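Local coordinates for mandelate racemase/muconate lactonizing protein (Thermobispora bispora, PDB 3VC5) that probably catalyses the magnesium-dependent dehydration of D-glucarate to 5-dehydro-4-deoxy-D-glucarate, a first step in breaking down this sugar acid, at residues Pro39-Ala43 with Ala44-Gln48; Val111-His115 with Gly116-Ser120; Ala242-Thr245 with Val246-Ile250. All coordinates share one frame; numbering follows the deposited sequence.

Contact 1. Residues Pro39-Ala43 with Ala44-Gln48; sequences PLLNA and AGVHQ. With PO4 (phosphate ion), chain B.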
loop_
_atom_site.group_PDB
_atom_site.type_symbol
_atom_site.label_atom_id
_atom_site.label_comp_id
_atom_site.label_asym_id
_atom_site.label_seq_id
_atom_site.Cartn_x
_atom_site.Cartn_y
_atom_site.Cartn_z
ATOM N N PRO A 39 1.246 -18.756 -33.047
ATOM C CA PRO A 39 1.596 -17.519 -33.774
ATOM C C PRO A 39 0.528 -16.431 -33.536
ATOM O O PRO A 39 -0.225 -16.036 -34.441
ATOM C CB PRO A 39 1.647 -17.977 -35.245
ATOM C CG PRO A 39 0.671 -19.120 -35.299
ATOM C CD PRO A 39 0.860 -19.845 -33.966
ATOM N N LEU A 40 0.491 -15.955 -32.296
ATOM C CA LEU A 40 -0.435 -14.928 -31.868
ATOM C C LEU A 40 0.040 -13.559 -32.389
ATOM O O LEU A 40 1.181 -13.148 -32.162
ATOM C CB LEU A 40 -0.517 -14.935 -30.341
ATOM C CG LEU A 40 -0.816 -16.284 -29.695
ATOM C CD1 LEU A 40 -0.871 -16.160 -28.138
ATOM C CD2 LEU A 40 -2.082 -16.918 -30.234
ATOM N N LEU A 41 -0.827 -12.882 -33.141
ATOM C CA LEU A 41 -0.481 -11.615 -33.764
ATOM C C LEU A 41 -0.740 -10.453 -32.806
ATOM O O LEU A 41 -1.654 -10.488 -31.984
ATOM C CB LEU A 41 -1.320 -11.441 -35.043
ATOM C CG LEU A 41 -1.042 -12.488 -36.127
ATOM C CD1 LEU A 41 -2.182 -12.532 -37.124
ATOM C CD2 LEU A 41 0.234 -12.105 -36.858
ATOM N N ASN A 42 0.057 -9.398 -32.921
ATOM C CA ASN A 42 -0.167 -8.232 -32.087
ATOM C C ASN A 42 0.428 -7.010 -32.811
ATOM O O ASN A 42 0.921 -7.130 -33.945
ATOM C CB ASN A 42 0.435 -8.449 -30.674
ATOM C CG ASN A 42 1.935 -8.638 -30.711
ATOM O OD1 ASN A 42 2.599 -8.226 -31.677
ATOM N ND2 ASN A 42 2.486 -9.256 -29.668
ATOM N N ALA A 43 0.364 -5.835 -32.188
ATOM C CA ALA A 43 0.894 -4.630 -32.817
ATOM C C ALA A 43 2.388 -4.721 -33.165
ATOM O O ALA A 43 2.863 -4.033 -34.077
ATOM C CB ALA A 43 0.648 -3.416 -31.926
ATOM N N ALA A 44 3.138 -5.505 -32.391
ATOM C CA ALA A 44 4.588 -5.637 -32.569
ATOM C C ALA A 44 5.022 -6.740 -33.547
ATOM O O ALA A 44 6.205 -6.936 -33.770
ATOM C CB ALA A 44 5.277 -5.834 -31.188
ATOM N N GLY A 45 4.072 -7.492 -34.093
ATOM C CA GLY A 45 4.391 -8.535 -35.066
ATOM C C GLY A 45 3.622 -9.799 -34.750
ATOM O O GLY A 45 2.378 -9.838 -34.804
ATOM N N VAL A 46 4.360 -10.826 -34.357
ATOM C CA VAL A 46 3.735 -12.123 -34.050
ATOM C C VAL A 46 4.585 -12.833 -33.015
ATOM O O VAL A 46 5.816 -12.726 -33.056
ATOM C CB VAL A 46 3.550 -12.954 -35.344
ATOM C CG1 VAL A 46 4.889 -13.162 -36.048
ATOM C CG2 VAL A 46 2.844 -14.316 -35.073
ATOM N N HIS A 47 3.950 -13.549 -32.079
ATOM C CA HIS A 47 4.710 -14.314 -31.087
ATOM C C HIS A 47 5.575 -15.379 -31.759
ATOM O O HIS A 47 5.149 -16.007 -32.733
ATOM C CB HIS A 47 3.750 -15.049 -30.147
ATOM C CG HIS A 47 3.091 -14.173 -29.128
ATOM N ND1 HIS A 47 2.712 -14.641 -27.889
ATOM C CD2 HIS A 47 2.729 -12.863 -29.168
ATOM C CE1 HIS A 47 2.152 -13.655 -27.199
ATOM N NE2 HIS A 47 2.164 -12.561 -27.950
ATOM N N GLN A 48 6.781 -15.585 -31.217
ATOM C CA GLN A 48 7.696 -16.594 -31.723
ATOM C C GLN A 48 7.257 -17.994 -31.277
ATOM O O GLN A 48 6.435 -18.135 -30.379
ATOM C CB GLN A 48 9.123 -16.301 -31.272
ATOM C CG GLN A 48 9.745 -15.095 -31.985
ATOM C CD GLN A 48 10.884 -14.498 -31.199
ATOM O OE1 GLN A 48 10.682 -13.966 -30.098
ATOM N NE2 GLN A 48 12.091 -14.580 -31.750
HETATM P P PO4 B . 1.374 -9.967 -25.693
HETATM O O1 PO4 B . 1.346 -9.940 -27.172
HETATM O O2 PO4 B . 1.226 -11.427 -25.320
HETATM O O3 PO4 B . 2.651 -9.458 -25.169
HETATM O O4 PO4 B . 0.277 -9.167 -25.206
#
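H47 lays its imidazole against L40 beside a tight beta hairpin, in which strands 41-42 and 45-46 are joined by a type I turn from N42 to G45. L41 and V46 form a non-hydrogen-bonded antiparallel pair, N42 and G45 a hydrogen-bonded one. From CB outward, H47 meets L40 first: H47 CB is 3.8 Å from L40 O, the carbonyl that also accepts H47 N. With CG anti to the carbonyl carbon (chi1 -76°), the ring slides under L40 and receives L40 CB over its centre, 4.0 Å from the centroid, a CH-pi contact. ND1 has L40 CD1 for company and hydrogen-bonds to D37. On the other flank, H47 CD2 comes 3.6 Å from N42 ND2, which lies in the ring plane although the amide is turned 60° against it. At the tip, H47 NE2 donates 2.9 Å to phosphate O1, nearly straight at 174°. The phosphate, probably from the crystallisation liquor, is also held by K211, the predicted proton acceptor, and by H367 and R421, consistent with the hairpin lining the active-site pocket. A leucine in place of H47 would probably leave D37 short of a partner, the phosphate with one donor fewer and L40 CB without its flat ring. N42 spans hairpin and pocket: OD1 takes a weak bond from A44 N (2.9 Å), while ND2 donates to D423 and, over 2.8 Å, to phosphate O1.

Contact 2. Residues Val111-His115 with Gly116-Ser120; sequences VTDMH and GLTGS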
loop_
_atom_site.group_PDB
_atom_site.type_symbol
_atom_site.label_atom_id
_atom_site.label_comp_id
_atom_site.label_asym_id
_atom_site.label_seq_id
_atom_site.Cartn_x
_atom_site.Cartn_y
_atom_site.Cartn_z
ATOM N N VAL A 111 17.215 -2.585 -18.117
ATOM C CA VAL A 111 16.977 -3.675 -19.055
ATOM C C VAL A 111 15.794 -3.262 -19.917
ATOM O O VAL A 111 14.708 -2.938 -19.396
ATOM C CB VAL A 111 16.667 -5.003 -18.313
ATOM C CG1 VAL A 111 16.219 -6.100 -19.296
ATOM C CG2 VAL A 111 17.859 -5.460 -17.469
ATOM N N THR A 112 16.002 -3.241 -21.227
ATOM C CA THR A 112 14.949 -2.853 -22.146
ATOM C C THR A 112 14.470 -4.090 -22.869
ATOM O O THR A 112 15.159 -5.104 -22.907
ATOM C CB THR A 112 15.481 -1.862 -23.164
ATOM O OG1 THR A 112 16.618 -2.447 -23.836
ATOM C CG2 THR A 112 15.884 -0.584 -22.455
ATOM N N ASP A 113 13.277 -4.025 -23.429
ATOM C CA ASP A 113 12.813 -5.163 -24.192
ATOM C C ASP A 113 12.664 -4.728 -25.644
ATOM O O ASP A 113 12.835 -3.560 -25.957
ATOM C CB ASP A 113 11.554 -5.809 -23.568
ATOM C CG ASP A 113 10.339 -4.914 -23.612
ATOM O OD1 ASP A 113 10.095 -4.305 -24.683
ATOM O OD2 ASP A 113 9.619 -4.836 -22.569
ATOM N N MET A 114 12.417 -5.670 -26.541
ATOM C CA MET A 114 12.407 -5.340 -27.969
ATOM C C MET A 114 11.017 -5.004 -28.547
ATOM O O MET A 114 10.905 -4.598 -29.695
ATOM C CB MET A 114 13.069 -6.484 -28.763
ATOM C CG MET A 114 14.523 -6.758 -28.346
ATOM S SD MET A 114 15.256 -8.073 -29.339
ATOM C CE MET A 114 15.591 -7.181 -30.873
ATOM N N HIS A 115 9.963 -5.162 -27.751
ATOM C CA HIS A 115 8.590 -5.110 -28.284
ATOM C C HIS A 115 7.880 -3.886 -27.761
ATOM O O HIS A 115 7.048 -3.298 -28.445
ATOM C CB HIS A 115 7.793 -6.393 -27.914
ATOM C CG HIS A 115 7.961 -6.828 -26.481
ATOM N ND1 HIS A 115 7.070 -6.484 -25.480
ATOM C CD2 HIS A 115 8.908 -7.604 -25.892
ATOM C CE1 HIS A 115 7.483 -6.998 -24.334
ATOM N NE2 HIS A 115 8.599 -7.679 -24.556
ATOM N N GLY A 116 8.161 -3.555 -26.507
ATOM C CA GLY A 116 7.564 -2.348 -25.892
ATOM C C GLY A 116 6.136 -2.504 -25.407
ATOM O O GLY A 116 5.454 -1.470 -25.059
ATOM N N LEU A 117 5.661 -3.762 -25.319
ATOM C CA LEU A 117 4.239 -3.913 -25.018
ATOM C C LEU A 117 3.896 -3.765 -23.534
ATOM O O LEU A 117 2.710 -3.831 -23.155
ATOM C CB LEU A 117 3.659 -5.208 -25.601
ATOM C CG LEU A 117 3.776 -5.311 -27.123
ATOM C CD1 LEU A 117 3.035 -6.521 -27.625
ATOM C CD2 LEU A 117 3.241 -4.061 -27.831
ATOM N N THR A 118 4.914 -3.591 -22.684
ATOM C CA THR A 118 4.647 -3.181 -21.312
ATOM C C THR A 118 5.272 -1.802 -20.992
ATOM O O THR A 118 5.706 -1.543 -19.854
ATOM C CB THR A 118 5.102 -4.224 -20.257
ATOM O OG1 THR A 118 6.517 -4.448 -20.356
ATOM C CG2 THR A 118 4.358 -5.565 -20.451
ATOM N N GLY A 119 5.310 -0.932 -21.994
ATOM C CA GLY A 119 5.764 0.445 -21.788
ATOM C C GLY A 119 7.270 0.582 -21.677
ATOM O O GLY A 119 8.030 -0.371 -21.923
ATOM N N SER A 120 7.703 1.782 -21.305
ATOM C CA SER A 120 9.122 2.098 -21.257
ATOM C C SER A 120 9.855 1.381 -20.140
ATOM O O SER A 120 9.256 0.913 -19.169
ATOM C CB SER A 120 9.345 3.603 -21.082
ATOM O OG SER A 120 8.444 4.337 -21.869
HETATM O O HOH W 1 7.684 -3.013 -22.718
#
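D113 tucks its carboxylate under the bend at G116, OD1 accepting G116 N over 2.8 Å while the same oxygen sits above the centre of the H115 ring. The grip on OD1 is double. G116 N arrives on the syn side, 22° out of the carboxylate plane, and H115 N, 3.2 Å from D113 OD1, on the anti side from the same face; the second bond makes an Asx turn. D113 reaches both because its CG stands between the backbone N and the carbonyl carbon (chi1 66°), which turns the carboxylate back over the chain that follows.

H115 does likewise, one step on: its ND1 accepts L117 N over 3.1 Å, with the donor tilted 29° from the ring plane, and L117 CB rests close by at 3.6 Å from H115 ND1. G116 sits at positive phi, where a side chain would clash with the carbonyl O of H115, and opens a type I turn that runs from G116 to G119, closed by G119 N on G116 O. A water ties the far end together: it donates 2.7 Å to D113 OD2 and 2.8 Å to G119 O, and accepts T118 N. The carboxylate is thus shared out, one oxygen for the bend and the other for the turn.

The loop runs from helix 95-106 to helix 123-146, where K125 NZ donates to T118 O and S120 O. V111 leans on helix 74-85, while T118 meets H338, the predicted proton acceptor just past strand 334-337.

Contact 3. Residues Ala242-Thr245 with Val246-Ile250; sequences AAWT and VETSI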
loop_
_atom_site.group_PDB
_atom_site.type_symbol
_atom_site.label_atom_id
_atom_site.label_comp_id
_atom_site.label_asym_id
_atom_site.label_seq_id
_atom_site.Cartn_x
_atom_site.Cartn_y
_atom_site.Cartn_z
ATOM N N ALA A 242 -1.544 0.565 -28.623
ATOM C CA ALA A 242 -1.114 1.898 -29.072
ATOM C C ALA A 242 -0.939 2.011 -30.594
ATOM O O ALA A 242 -0.208 2.882 -31.083
ATOM C CB ALA A 242 0.159 2.329 -28.339
ATOM N N ALA A 243 -1.581 1.114 -31.336
ATOM C CA ALA A 243 -1.476 1.107 -32.804
ATOM C C ALA A 243 -2.223 2.248 -33.507
ATOM O O ALA A 243 -2.074 2.402 -34.712
ATOM C CB ALA A 243 -1.938 -0.247 -33.372
ATOM N N TRP A 244 -3.016 3.038 -32.778
ATOM C CA TRP A 244 -3.895 4.018 -33.441
ATOM C C TRP A 244 -3.498 5.456 -33.130
ATOM O O TRP A 244 -2.933 5.734 -32.058
ATOM C CB TRP A 244 -5.366 3.840 -33.051
ATOM C CG TRP A 244 -5.922 2.458 -33.296
ATOM C CD1 TRP A 244 -5.438 1.510 -34.159
ATOM C CD2 TRP A 244 -7.081 1.884 -32.676
ATOM N NE1 TRP A 244 -6.217 0.363 -34.091
ATOM C CE2 TRP A 244 -7.244 0.580 -33.207
ATOM C CE3 TRP A 244 -8.003 2.346 -31.733
ATOM C CZ2 TRP A 244 -8.300 -0.262 -32.820
ATOM C CZ3 TRP A 244 -9.050 1.500 -31.347
ATOM C CH2 TRP A 244 -9.184 0.216 -31.894
ATOM N N THR A 245 -3.847 6.362 -34.044
ATOM C CA THR A 245 -3.744 7.787 -33.797
ATOM C C THR A 245 -4.852 8.203 -32.841
ATOM O O THR A 245 -5.803 7.448 -32.585
ATOM C CB THR A 245 -3.932 8.584 -35.100
ATOM O OG1 THR A 245 -5.253 8.359 -35.601
ATOM C CG2 THR A 245 -2.915 8.161 -36.140
ATOM N N VAL A 246 -4.751 9.418 -32.322
ATOM C CA VAL A 246 -5.798 9.948 -31.468
ATOM C C VAL A 246 -7.146 10.027 -32.221
ATOM O O VAL A 246 -8.195 9.578 -31.710
ATOM C CB VAL A 246 -5.375 11.343 -30.938
ATOM C CG1 VAL A 246 -6.553 12.076 -30.321
ATOM C CG2 VAL A 246 -4.226 11.174 -29.912
ATOM N N GLU A 247 -7.109 10.569 -33.425
ATOM C CA GLU A 247 -8.294 10.726 -34.255
ATOM C C GLU A 247 -8.991 9.396 -34.481
ATOM O O GLU A 247 -10.149 9.284 -34.270
ATOM C CB GLU A 247 -7.918 11.395 -35.586
ATOM C CG GLU A 247 -9.075 12.158 -36.261
ATOM C CD GLU A 247 -8.872 12.534 -37.761
ATOM O OE1 GLU A 247 -9.833 12.419 -38.535
ATOM O OE2 GLU A 247 -7.778 12.955 -38.164
ATOM N N THR A 248 -8.244 8.390 -34.886
ATOM C CA THR A 248 -8.807 7.058 -35.111
ATOM C C THR A 248 -9.379 6.453 -33.843
ATOM O O THR A 248 -10.450 5.819 -33.866
ATOM C CB THR A 248 -7.749 6.148 -35.760
ATOM O OG1 THR A 248 -7.505 6.634 -37.087
ATOM C CG2 THR A 248 -8.200 4.699 -35.821
ATOM N N SER A 249 -8.648 6.617 -32.742
ATOM C CA SER A 249 -9.104 6.081 -31.473
ATOM C C SER A 249 -10.459 6.636 -31.083
ATOM O O SER A 249 -11.304 5.910 -30.552
ATOM C CB SER A 249 -8.109 6.381 -30.348
ATOM O OG SER A 249 -6.855 5.806 -30.656
ATOM N N ILE A 250 -10.646 7.938 -31.289
ATOM C CA ILE A 250 -11.890 8.574 -30.905
ATOM C C ILE A 250 -13.033 8.044 -31.784
ATOM O O ILE A 250 -14.146 7.782 -31.300
ATOM C CB ILE A 250 -11.782 10.112 -30.962
ATOM C CG1 ILE A 250 -10.859 10.597 -29.827
ATOM C CG2 ILE A 250 -13.161 10.728 -30.838
ATOM C CD1 ILE A 250 -10.428 12.047 -29.973
#
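W244 and S249 meet with the serine hydroxyl at the edge of the indole: OG lies near the ring plane, 3.4 Å from W244 CB and 3.8 Å from CE3. T248 comes in at about a right angle to W244, its methyl CG2 4.1 Å from W244 CB. The tryptophan therefore packs against two successive residues of the first turn of helix 246-255, on the outer layer of the C-terminal barrel domain, and it also touches P217 and E220 of helix 217-230.

T245 is the N-cap. With its OG1 between the backbone N and the carbonyl carbon (chi1 63°), the hydroxyl swings over the start of the helix and accepts T248 N over 3.1 Å at 165°. T248 crosses T245 obliquely. Its CG2, anti to the backbone N, is given to W244, which leaves OG1 on the other branch, 3.2 Å from T245 OG1 and hydrogen-bonded to the terminal carboxylate oxygen OXT of W441.

S249 grips the other polar group of the cap, the carbonyl of T245. Its backbone N gives the first helical bond to T245 O (3.0 Å) and its OG adds a shorter one (2.7 Å), the two donors reaching the oxygen from opposite faces of the carbonyl plane.

The chemistry is that of a well-capped helix start: T248 N is satisfied by a threonine hydroxyl, S249 N by the T245 carbonyl, and the serine hydroxyl beside the indole is not left without a partner. Since the carboxylate of W441 sits at the same end, its negative charge is likely to be eased by the positive pole of the helix.

How the contacts relate
Contacts 1 and 2 belong to the N-terminal domain and touch each other: N42 ND2 lies 3.5 Å from L117 CD1, and A44 CB packs by the carbonyl of H115. Contact 1 is wholly buried and turns its polar tips to a bound anion; contact 2, partly exposed, spends its polar groups on its own backbone and a water. R421 links them, touching N42, H47 and H115. Contact 3 sits in the barrel domain, about 20 Å from either by centres and further from the middle of the chain. It touches neither, and its hydroxyls serve a helix end. Side chains accept backbone N-H groups firmly in contacts 2 and 3, and weakly in contact 1.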